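Local coordinates for protein extracellular PQQ-dependent sugar dehydrogenase (Coprinopsis cinerea, PDB 6JT6) that probably oxidises sugars at a PQQ-dependent catalytic domain and passes the electrons through the haem b of the cytochrome domain modelled here, at residues S3-W7 with F16-Y20; A52-G58 with A144-K150; L104-N110 with L189-L195. All blocks are in the same frame, centred on the assembly; numbering follows the deposited sequence.

Contact 1 (S3-W7 with F16-Y20)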
loop_
_atom_site.group_PDB
_atom_site.type_symbol
_atom_site.label_atom_id
_atom_site.label_comp_id
_atom_site.label_asym_id
_atom_site.label_seq_id
_atom_site.Cartn_x
_atom_site.Cartn_y
_atom_site.Cartn_z
ATOM N N SER A 3 10.424 2.069 12.791
ATOM C CA SER A 3 10.672 0.838 11.980
ATOM C C SER A 3 9.435 -0.082 11.932
ATOM O O SER A 3 8.661 -0.130 12.907
ATOM C CB SER A 3 11.878 0.071 12.531
ATOM O OG SER A 3 12.173 -1.077 11.743
ATOM N N PRO A 4 9.236 -0.798 10.796
ATOM C CA PRO A 4 8.214 -1.846 10.685
ATOM C C PRO A 4 8.658 -3.151 11.327
ATOM O O PRO A 4 9.856 -3.438 11.365
ATOM C CB PRO A 4 8.106 -2.092 9.171
ATOM C CG PRO A 4 8.755 -0.926 8.539
ATOM C CD PRO A 4 9.822 -0.492 9.485
ATOM N N THR A 5 7.700 -3.946 11.787
ATOM C CA THR A 5 7.989 -5.289 12.271
ATOM C C THR A 5 7.149 -6.336 11.552
ATOM O O THR A 5 6.086 -6.025 11.014
ATOM C CB THR A 5 7.740 -5.407 13.785
ATOM O OG1 THR A 5 6.403 -4.986 14.065
ATOM C CG2 THR A 5 8.738 -4.552 14.581
ATOM N N GLN A 6 7.637 -7.574 11.553
ATOM C CA GLN A 6 6.858 -8.730 11.096
ATOM C C GLN A 6 5.588 -8.860 11.931
ATOM O O GLN A 6 5.622 -8.793 13.157
ATOM C CB GLN A 6 7.689 -10.027 11.113
ATOM C CG GLN A 6 9.034 -9.923 10.385
ATOM C CD GLN A 6 9.079 -10.543 8.991
ATOM O OE1 GLN A 6 10.036 -11.268 8.669
ATOM N NE2 GLN A 6 8.068 -10.255 8.145
ATOM N N TRP A 7 4.461 -8.991 11.255
ATOM C CA TRP A 7 3.178 -8.890 11.919
ATOM C C TRP A 7 2.228 -9.922 11.348
ATOM O O TRP A 7 2.027 -9.998 10.136
ATOM C CB TRP A 7 2.625 -7.483 11.727
ATOM C CG TRP A 7 1.191 -7.318 12.082
ATOM C CD1 TRP A 7 0.636 -7.281 13.357
ATOM C CD2 TRP A 7 0.104 -7.169 11.167
ATOM N NE1 TRP A 7 -0.736 -7.112 13.269
ATOM C CE2 TRP A 7 -1.086 -7.040 11.940
ATOM C CE3 TRP A 7 0.014 -7.118 9.767
ATOM C CZ2 TRP A 7 -2.350 -6.853 11.346
ATOM C CZ3 TRP A 7 -1.249 -6.946 9.181
ATOM C CH2 TRP A 7 -2.406 -6.804 9.971
ATOM N N PHE A 16 2.889 -9.916 7.353
ATOM C CA PHE A 16 3.399 -8.749 6.598
ATOM C C PHE A 16 4.589 -8.156 7.376
ATOM O O PHE A 16 4.703 -8.329 8.610
ATOM C CB PHE A 16 2.335 -7.645 6.507
ATOM C CG PHE A 16 1.142 -7.972 5.649
ATOM C CD1 PHE A 16 1.023 -7.442 4.348
ATOM C CD2 PHE A 16 0.073 -8.743 6.155
ATOM C CE1 PHE A 16 -0.108 -7.719 3.543
ATOM C CE2 PHE A 16 -1.056 -9.001 5.370
ATOM C CZ PHE A 16 -1.149 -8.516 4.070
ATOM N N SER A 17 5.449 -7.434 6.660
ATOM C CA SER A 17 6.262 -6.412 7.304
ATOM C C SER A 17 5.359 -5.164 7.463
ATOM O O SER A 17 4.984 -4.497 6.464
ATOM C CB SER A 17 7.516 -6.116 6.478
ATOM O OG SER A 17 8.207 -5.027 7.049
ATOM N N ARG A 18 5.007 -4.858 8.709
ATOM C CA ARG A 18 3.997 -3.826 8.992
ATOM C C ARG A 18 4.536 -2.644 9.793
ATOM O O ARG A 18 5.271 -2.833 10.772
ATOM C CB ARG A 18 2.808 -4.419 9.744
ATOM C CG ARG A 18 1.629 -3.458 9.780
ATOM C CD ARG A 18 0.963 -3.359 11.149
ATOM N NE ARG A 18 1.803 -3.607 12.324
ATOM C CZ ARG A 18 1.299 -3.798 13.541
ATOM N NH1 ARG A 18 -0.018 -3.732 13.727
ATOM N NH2 ARG A 18 2.096 -4.028 14.577
ATOM N N PHE A 19 4.161 -1.444 9.337
ATOM C CA PHE A 19 4.445 -0.173 9.995
ATOM C C PHE A 19 3.108 0.278 10.525
ATOM O O PHE A 19 2.150 0.478 9.753
ATOM C CB PHE A 19 4.990 0.895 8.998
ATOM C CG PHE A 19 5.145 2.297 9.600
ATOM C CD1 PHE A 19 6.217 2.603 10.453
ATOM C CD2 PHE A 19 4.222 3.296 9.324
ATOM C CE1 PHE A 19 6.361 3.882 11.019
ATOM C CE2 PHE A 19 4.351 4.582 9.865
ATOM C CZ PHE A 19 5.428 4.877 10.721
ATOM N N TYR A 20 3.051 0.427 11.844
ATOM C CA TYR A 20 1.855 0.888 12.528
ATOM C C TYR A 20 2.117 2.341 12.950
ATOM O O TYR A 20 3.147 2.643 13.533
ATOM C CB TYR A 20 1.503 -0.006 13.733
ATOM C CG TYR A 20 0.457 0.633 14.613
ATOM C CD1 TYR A 20 -0.886 0.629 14.237
ATOM C CD2 TYR A 20 0.813 1.279 15.808
ATOM C CE1 TYR A 20 -1.847 1.236 15.021
ATOM C CE2 TYR A 20 -0.148 1.888 16.604
ATOM C CZ TYR A 20 -1.469 1.870 16.197
ATOM O OH TYR A 20 -2.436 2.470 16.971
#
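Residues 3-7 and 16-20 form the first beta hairpin of the chain. The strands pair antiparallel but are strongly twisted: the axes of strands 5-7 and 16-20 approach to 4.5 Å and their directions differ by 114°. Strand 15-21 pairs onward with 26-33, so the hairpin ends the mixed sheet of this cellobiose dehydrogenase-type cytochrome domain. Four backbone hydrogen bonds hold the arms. Thr5 and Arg18 exchange two, Thr5 N to Arg18 O at 2.9 Å and Arg18 N to Thr5 O at 2.8 Å; Trp7 and Phe16 exchange two more, Trp7 N to Phe16 O at 2.7 Å and Phe16 N to Trp7 O at 2.9 Å. Gln6 and Ser17 are the non-hydrogen-bonded pair between them, with a CA-H...O contact from Gln6 CA to Phe16 O at 3.3 Å.

Thr5, Trp7, Phe16 and Arg18 share one face of the hairpin. There the guanidinium of Arg18 lies flat on the indole of Trp7, planes 9° apart, with Arg18 CZ 3.8 Å from the centroid of the five-membered ring. Arg18 CD adds a CH-pi contact over the same ring. Trp7 CZ3 also meets Phe16 CD2 at 3.8 Å, and both aromatic rings pack on Leu47 of strand 43-51. At the other end Pro4 CG touches Phe19 CB at 4.2 Å, while the Phe19 ring stacks on Tyr170.

Trp7 NE1 and Arg18 NH1, 3.5 Å apart, are both donors. With no carboxylate in either segment, the Arg18 charge meets Trp7 in a cation-pi stack, which adds a side-chain link to the four backbone hydrogen bonds.

Contact 2 (A52-G58 with A144-K150). With HEM (protoporphyrin IX containing Fe), chain C.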
loop_
_atom_site.group_PDB
_atom_site.type_symbol
_atom_site.label_atom_id
_atom_site.label_comp_id
_atom_site.label_asym_id
_atom_site.label_seq_id
_atom_site.Cartn_x
_atom_site.Cartn_y
_atom_site.Cartn_z
ATOM N N ALA A 52 -12.302 2.835 9.953
ATOM C CA ALA A 52 -13.282 2.844 8.859
ATOM C C ALA A 52 -13.727 4.253 8.465
ATOM O O ALA A 52 -14.234 4.471 7.366
ATOM C CB ALA A 52 -14.491 2.015 9.241
ATOM N N SER A 53 -13.563 5.203 9.367
ATOM C CA SER A 53 -13.977 6.564 9.093
ATOM C C SER A 53 -12.931 7.395 8.347
ATOM O O SER A 53 -13.229 8.534 7.958
ATOM C CB SER A 53 -14.371 7.248 10.403
ATOM O OG SER A 53 -13.249 7.345 11.303
ATOM N N ALA A 54 -11.716 6.851 8.183
ATOM C CA ALA A 54 -10.627 7.558 7.497
ATOM C C ALA A 54 -11.003 7.861 6.060
ATOM O O ALA A 54 -11.750 7.114 5.440
ATOM C CB ALA A 54 -9.324 6.741 7.534
ATOM N N GLY A 55 -10.424 8.910 5.488
ATOM C CA GLY A 55 -10.754 9.268 4.098
ATOM C C GLY A 55 -9.999 8.464 3.052
ATOM O O GLY A 55 -10.608 7.848 2.162
ATOM N N TRP A 56 -8.674 8.458 3.170
ATOM C CA TRP A 56 -7.836 7.619 2.308
ATOM C C TRP A 56 -6.488 7.326 2.981
ATOM O O TRP A 56 -6.107 7.974 3.961
ATOM C CB TRP A 56 -7.643 8.260 0.917
ATOM C CG TRP A 56 -7.026 9.645 0.870
ATOM C CD1 TRP A 56 -7.683 10.834 0.700
ATOM C CD2 TRP A 56 -5.619 9.962 0.940
ATOM N NE1 TRP A 56 -6.762 11.884 0.674
ATOM C CE2 TRP A 56 -5.494 11.366 0.807
ATOM C CE3 TRP A 56 -4.445 9.179 1.120
ATOM C CZ2 TRP A 56 -4.241 12.016 0.801
ATOM C CZ3 TRP A 56 -3.195 9.822 1.122
ATOM C CH2 TRP A 56 -3.108 11.231 0.960
ATOM N N ILE A 57 -5.792 6.315 2.458
ATOM C CA ILE A 57 -4.538 5.832 3.018
ATOM C C ILE A 57 -3.623 5.566 1.821
ATOM O O ILE A 57 -4.034 4.924 0.848
ATOM C CB ILE A 57 -4.742 4.515 3.797
ATOM C CG1 ILE A 57 -5.921 4.623 4.781
ATOM C CG2 ILE A 57 -3.409 4.062 4.476
ATOM C CD1 ILE A 57 -6.362 3.282 5.380
ATOM N N GLY A 58 -2.388 6.047 1.907
ATOM C CA GLY A 58 -1.452 5.982 0.799
ATOM C C GLY A 58 0.008 5.874 1.180
ATOM O O GLY A 58 0.375 5.917 2.361
ATOM N N ALA A 144 1.007 8.227 3.984
ATOM C CA ALA A 144 0.156 9.416 3.945
ATOM C C ALA A 144 -1.275 9.008 4.276
ATOM O O ALA A 144 -1.699 7.873 3.970
ATOM C CB ALA A 144 0.237 10.133 2.577
ATOM N N PHE A 145 -2.027 9.927 4.883
ATOM C CA PHE A 145 -3.292 9.559 5.469
ATOM C C PHE A 145 -4.174 10.772 5.528
ATOM O O PHE A 145 -3.731 11.834 5.978
ATOM C CB PHE A 145 -2.985 9.019 6.866
ATOM C CG PHE A 145 -4.171 8.519 7.640
ATOM C CD1 PHE A 145 -4.671 7.231 7.449
ATOM C CD2 PHE A 145 -4.728 9.320 8.660
ATOM C CE1 PHE A 145 -5.746 6.761 8.228
ATOM C CE2 PHE A 145 -5.782 8.845 9.440
ATOM C CZ PHE A 145 -6.298 7.568 9.215
ATOM N N HIS A 146 -5.421 10.627 5.069
ATOM C CA HIS A 146 -6.438 11.638 5.366
ATOM C C HIS A 146 -7.396 11.067 6.394
ATOM O O HIS A 146 -8.106 10.085 6.131
ATOM C CB HIS A 146 -7.211 12.038 4.136
ATOM C CG HIS A 146 -7.795 13.399 4.247
ATOM N ND1 HIS A 146 -8.751 13.724 5.184
ATOM C CD2 HIS A 146 -7.496 14.547 3.599
ATOM C CE1 HIS A 146 -9.062 15.003 5.060
ATOM N NE2 HIS A 146 -8.301 15.528 4.117
ATOM N N SER A 147 -7.413 11.670 7.568
ATOM C CA SER A 147 -8.173 11.132 8.707
ATOM C C SER A 147 -9.688 11.158 8.563
ATOM O O SER A 147 -10.390 10.489 9.332
ATOM C CB SER A 147 -7.747 11.869 9.999
ATOM O OG SER A 147 -8.229 13.207 9.987
ATOM N N THR A 148 -10.228 11.940 7.629
ATOM C CA THR A 148 -11.711 12.118 7.585
ATOM C C THR A 148 -12.351 12.051 6.214
ATOM O O THR A 148 -13.477 11.599 6.105
ATOM C CB THR A 148 -12.200 13.455 8.203
ATOM O OG1 THR A 148 -11.754 14.559 7.372
ATOM C CG2 THR A 148 -11.684 13.609 9.685
ATOM N N THR A 149 -11.665 12.551 5.186
ATOM C CA THR A 149 -12.384 12.925 3.985
ATOM C C THR A 149 -11.950 12.084 2.788
ATOM O O THR A 149 -10.756 12.073 2.420
ATOM C CB THR A 149 -12.247 14.439 3.702
ATOM O OG1 THR A 149 -12.746 15.204 4.831
ATOM C CG2 THR A 149 -13.007 14.851 2.398
ATOM N N LYS A 150 -12.930 11.379 2.204
ATOM C CA LYS A 150 -12.742 10.548 0.990
ATOM C C LYS A 150 -12.284 11.360 -0.221
ATOM O O LYS A 150 -12.447 12.592 -0.240
ATOM C CB LYS A 150 -14.036 9.858 0.572
ATOM C CG LYS A 150 -14.728 8.990 1.608
ATOM C CD LYS A 150 -14.015 7.694 1.914
ATOM C CE LYS A 150 -14.674 7.066 3.137
ATOM N NZ LYS A 150 -14.491 5.580 3.183
HETATM C CHA HEM C . 4.488 15.338 2.224
HETATM C CHB HEM C . 1.427 18.194 -0.258
HETATM C CHC HEM C . -1.076 14.311 -1.708
HETATM C CHD HEM C . 2.512 11.460 0.060
HETATM C C1A HEM C . 3.840 16.450 1.717
HETATM C C2A HEM C . 4.159 17.790 2.057
HETATM C C3A HEM C . 3.280 18.585 1.360
HETATM C C4A HEM C . 2.426 17.749 0.590
HETATM C CMA HEM C . 3.215 20.104 1.389
HETATM C CAA HEM C . 5.257 18.256 3.002
HETATM C CBA HEM C . 5.030 17.841 4.467
HETATM C CGA HEM C . 3.684 18.211 5.032
HETATM O O1A HEM C . 2.827 17.338 5.334
HETATM O O2A HEM C . 3.410 19.417 5.213
HETATM C C1B HEM C . 0.462 17.389 -0.855
HETATM C C2B HEM C . -0.669 17.915 -1.567
HETATM C C3B HEM C . -1.412 16.815 -1.945
HETATM C C4B HEM C . -0.681 15.623 -1.454
HETATM C CMB HEM C . -0.978 19.408 -1.801
HETATM C CAB HEM C . -2.682 16.713 -2.718
HETATM C CBB HEM C . -3.676 17.588 -2.623
HETATM C C1C HEM C . -0.269 13.173 -1.429
HETATM C C2C HEM C . -0.600 11.842 -1.768
HETATM C C3C HEM C . 0.418 11.014 -1.275
HETATM C C4C HEM C . 1.371 11.862 -0.595
HETATM C CMC HEM C . -1.829 11.459 -2.573
HETATM C CAC HEM C . 0.510 9.537 -1.443
HETATM C CBC HEM C . -0.589 8.751 -1.428
HETATM C C1D HEM C . 3.278 12.324 0.857
HETATM C C2D HEM C . 4.421 11.840 1.660
HETATM C C3D HEM C . 4.985 12.906 2.242
HETATM C C4D HEM C . 4.177 14.054 1.779
HETATM C CMD HEM C . 4.903 10.423 1.832
HETATM C CAD HEM C . 6.160 12.907 3.218
HETATM C CBD HEM C . 7.533 12.850 2.573
HETATM C CGD HEM C . 7.831 14.187 1.952
HETATM O O1D HEM C . 8.023 14.332 0.714
HETATM O O2D HEM C . 7.850 15.179 2.695
HETATM N NA HEM C . 2.754 16.442 0.838
HETATM N NB HEM C . 0.413 16.051 -0.814
HETATM N NC HEM C . 0.892 13.155 -0.690
HETATM N ND HEM C . 3.186 13.680 0.930
HETATM FE FE HEM C . 1.867 14.824 0.086
HETATM O O HOH W 1 -15.072 9.484 6.409
HETATM O O HOH W 2 -11.872 5.475 2.797
#
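The ring of Phe145 fills the apolar space on one face of this strand pair, with its CZ 3.6 Å from Ala54 CB and its CD1 3.9 Å from Ile57 CG1. On the other face the Trp56 indole folds back over the neighbouring strand: Trp56 CZ3 reaches Ala144 CB at 3.7 Å, and His146 CB sits over the five-membered ring, 3.6 Å from its centroid, in a CH-pi contact. This face continues into the haem pocket, where Ala144 CB is 3.6 Å from HEM CHD and Trp56 CH2 is 3.8 Å from HEM C2C. Gly58 lies 3.7 Å from HEM CBC through its CA; a side chain there would collide with that vinyl carbon.

Strands 56-58 and 144-146 are neighbours in the six-stranded antiparallel sheet, joined by Gly58 N to Ala144 O (2.8 Å), Ala144 N to Gly58 O (2.9 Å) and His146 N to Trp56 O (3.0 Å). Where the pairing ends, a classic beta bulge sets Gly55 and Trp56 both opposite His146: His146 O accepts Gly55 N at 2.7 Å and, weakly, Trp56 N at 3.4 Å. A CB on Gly55 would run into Thr149 O.

Farther out, Trp56 NE1 bonds to Tyr162 O. Water 1 donates to Ser53 O and Thr148 O, and water 2 links Gly55 O to Lys150 NZ, which also bonds Val75 O.

Contact 3 (L104-N110 with L189-L195)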
loop_
_atom_site.group_PDB
_atom_site.type_symbol
_atom_site.label_atom_id
_atom_site.label_comp_id
_atom_site.label_asym_id
_atom_site.label_seq_id
_atom_site.Cartn_x
_atom_site.Cartn_y
_atom_site.Cartn_z
ATOM N N LEU A 104 -7.061 -7.322 -3.806
ATOM C CA LEU A 104 -7.130 -8.715 -3.350
ATOM C C LEU A 104 -8.226 -8.834 -2.305
ATOM O O LEU A 104 -8.860 -7.823 -1.951
ATOM C CB LEU A 104 -5.754 -9.161 -2.781
ATOM C CG LEU A 104 -4.529 -9.006 -3.710
ATOM C CD1 LEU A 104 -3.174 -9.492 -3.117
ATOM C CD2 LEU A 104 -4.758 -9.640 -5.084
ATOM N N GLY A 105 -8.449 -10.044 -1.785
ATOM C CA GLY A 105 -9.498 -10.287 -0.791
ATOM C C GLY A 105 -9.204 -9.686 0.570
ATOM O O GLY A 105 -8.143 -9.073 0.761
ATOM N N SER A 106 -10.133 -9.871 1.517
ATOM C CA SER A 106 -10.126 -9.209 2.849
ATOM C C SER A 106 -10.050 -7.658 2.783
ATOM O O SER A 106 -9.680 -7.002 3.749
ATOM C CB SER A 106 -9.026 -9.790 3.763
ATOM O OG SER A 106 -7.731 -9.480 3.281
ATOM N N SER A 107 -10.417 -7.089 1.632
ATOM C CA SER A 107 -10.520 -5.654 1.451
ATOM C C SER A 107 -11.965 -5.185 1.677
ATOM O O SER A 107 -12.904 -5.977 1.580
ATOM C CB SER A 107 -10.020 -5.222 0.052
ATOM O OG SER A 107 -8.671 -5.554 -0.137
ATOM N N GLY A 108 -12.121 -3.890 1.958
ATOM C CA GLY A 108 -13.439 -3.264 2.162
ATOM C C GLY A 108 -13.530 -2.744 3.582
ATOM O O GLY A 108 -12.519 -2.303 4.141
ATOM N N THR A 109 -14.726 -2.794 4.166
ATOM C CA THR A 109 -14.921 -2.320 5.528
ATOM C C THR A 109 -15.796 -3.243 6.354
ATOM O O THR A 109 -16.707 -3.872 5.815
ATOM C CB THR A 109 -15.406 -0.836 5.575
ATOM O OG1 THR A 109 -15.455 -0.381 6.942
ATOM C CG2 THR A 109 -16.753 -0.665 4.911
ATOM N N ASN A 110 -15.482 -3.359 7.642
ATOM C CA ASN A 110 -16.356 -4.081 8.586
ATOM C C ASN A 110 -17.094 -3.080 9.486
ATOM O O ASN A 110 -17.760 -3.469 10.454
ATOM C CB ASN A 110 -15.581 -5.121 9.414
ATOM C CG ASN A 110 -14.458 -4.514 10.257
ATOM O OD1 ASN A 110 -14.348 -3.290 10.402
ATOM N ND2 ASN A 110 -13.580 -5.387 10.785
ATOM N N LEU A 189 -4.466 -14.459 -0.152
ATOM C CA LEU A 189 -5.084 -13.145 -0.035
ATOM C C LEU A 189 -6.092 -12.903 -1.168
ATOM O O LEU A 189 -7.127 -12.271 -0.951
ATOM C CB LEU A 189 -3.993 -12.044 -0.011
ATOM C CG LEU A 189 -3.079 -11.959 1.236
ATOM C CD1 LEU A 189 -1.908 -11.020 0.974
ATOM C CD2 LEU A 189 -3.911 -11.468 2.410
ATOM N N THR A 190 -5.782 -13.399 -2.374
ATOM C CA THR A 190 -6.674 -13.216 -3.506
ATOM C C THR A 190 -8.007 -13.930 -3.206
ATOM O O THR A 190 -9.086 -13.411 -3.528
ATOM C CB THR A 190 -6.053 -13.758 -4.817
ATOM O OG1 THR A 190 -4.789 -13.125 -5.013
ATOM C CG2 THR A 190 -6.954 -13.483 -6.047
ATOM N N ASN A 191 -7.904 -15.094 -2.568
ATOM C CA ASN A 191 -9.063 -15.949 -2.303
ATOM C C ASN A 191 -9.822 -15.626 -1.001
ATOM O O ASN A 191 -10.865 -16.245 -0.717
ATOM C CB ASN A 191 -8.669 -17.429 -2.384
ATOM C CG ASN A 191 -8.662 -17.938 -3.817
ATOM O OD1 ASN A 191 -7.626 -18.342 -4.348
ATOM N ND2 ASN A 191 -9.811 -17.865 -4.471
ATOM N N ALA A 192 -9.312 -14.689 -0.208
ATOM C CA ALA A 192 -10.005 -14.313 1.013
ATOM C C ALA A 192 -11.262 -13.539 0.591
ATOM O O ALA A 192 -11.187 -12.733 -0.320
ATOM C CB ALA A 192 -9.112 -13.477 1.901
ATOM N N PRO A 193 -12.422 -13.790 1.228
ATOM C CA PRO A 193 -13.590 -12.984 0.858
ATOM C C PRO A 193 -13.467 -11.493 1.288
ATOM O O PRO A 193 -12.612 -11.146 2.147
ATOM C CB PRO A 193 -14.726 -13.671 1.619
ATOM C CG PRO A 193 -14.047 -14.257 2.801
ATOM C CD PRO A 193 -12.771 -14.808 2.232
ATOM N N PRO A 194 -14.332 -10.623 0.731
ATOM C CA PRO A 194 -14.290 -9.230 1.159
ATOM C C PRO A 194 -14.580 -9.047 2.650
ATOM O O PRO A 194 -15.223 -9.911 3.287
ATOM C CB PRO A 194 -15.399 -8.567 0.322
ATOM C CG PRO A 194 -16.282 -9.670 -0.105
ATOM C CD PRO A 194 -15.389 -10.852 -0.276
ATOM N N LEU A 195 -14.104 -7.931 3.192
ATOM C CA LEU A 195 -14.405 -7.569 4.576
ATOM C C LEU A 195 -15.902 -7.395 4.847
ATOM O O LEU A 195 -16.641 -6.834 4.031
ATOM C CB LEU A 195 -13.687 -6.280 4.957
ATOM C CG LEU A 195 -12.425 -6.281 5.808
ATOM C CD1 LEU A 195 -12.342 -4.925 6.496
ATOM C CD2 LEU A 195 -12.382 -7.410 6.834
HETATM O O HOH W 3 -16.696 -4.191 2.429
#
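This is a mainly backbone contact in which the C-terminal tail, leaving helix 182-191, lies along the irregular part of edge strand 100-109 and runs in the same direction. The CA atoms of Leu104 and Thr190, Gly105 and Ala192, and Ser106 and Pro194 come within 4.4 to 4.5 Å of each other. Ser106 N donates to Pro193 O at 2.9 Å, Leu195 N to Ser107 O at 2.8 Å, and Gly105 N weakly to Leu189 O at 2.7 Å. Gly105 lies so close, its CA 3.0 Å from Ala192 O, that a CB would clash with that oxygen.

The tail thus borders the mixed sheet beside strand 100-109, whose other neighbour is strand 113-121. Leu104 and Gly108 pair with Val117 and Arg115, so the chain takes two extra residues between those points; Ser107 OG bridges this kink by bonding to Leu104 O at 2.9 Å.

Apolar side chains meet at one end, where Leu104 CD1 packs on Leu189 CB at 4.1 Å; at the other the Leu195 side chain packs on backbone, its CG 3.5 Å from Ser106 O and its CD1 3.5 Å from Gly108 O. Beside it, water 3 connects Thr109 N to Leu195 O.

In the fold
Contacts 1 and 3 reach the mixed sheet and contact 2 belongs to the six-stranded antiparallel one. Contact 1 meets contact 3 through Phe16 CZ and Leu189 CD1, 4.1 Å apart, which brings the N-terminal hairpin against the C-terminal helix. Contact 3 meets contact 2 through Thr109 OG1 and Ala52 CB at 3.5 Å, and their segments alternate along the chain. Contacts 1 and 2 do not touch, their nearest atoms being about 8 Å apart, but Trp28 links them: its backbone bonds Phe19 and its NE1 bonds Gly58 O. Of the three, contact 2 lines the haem pocket; the Phe19 side chain of contact 1 stays about 10 Å from the haem.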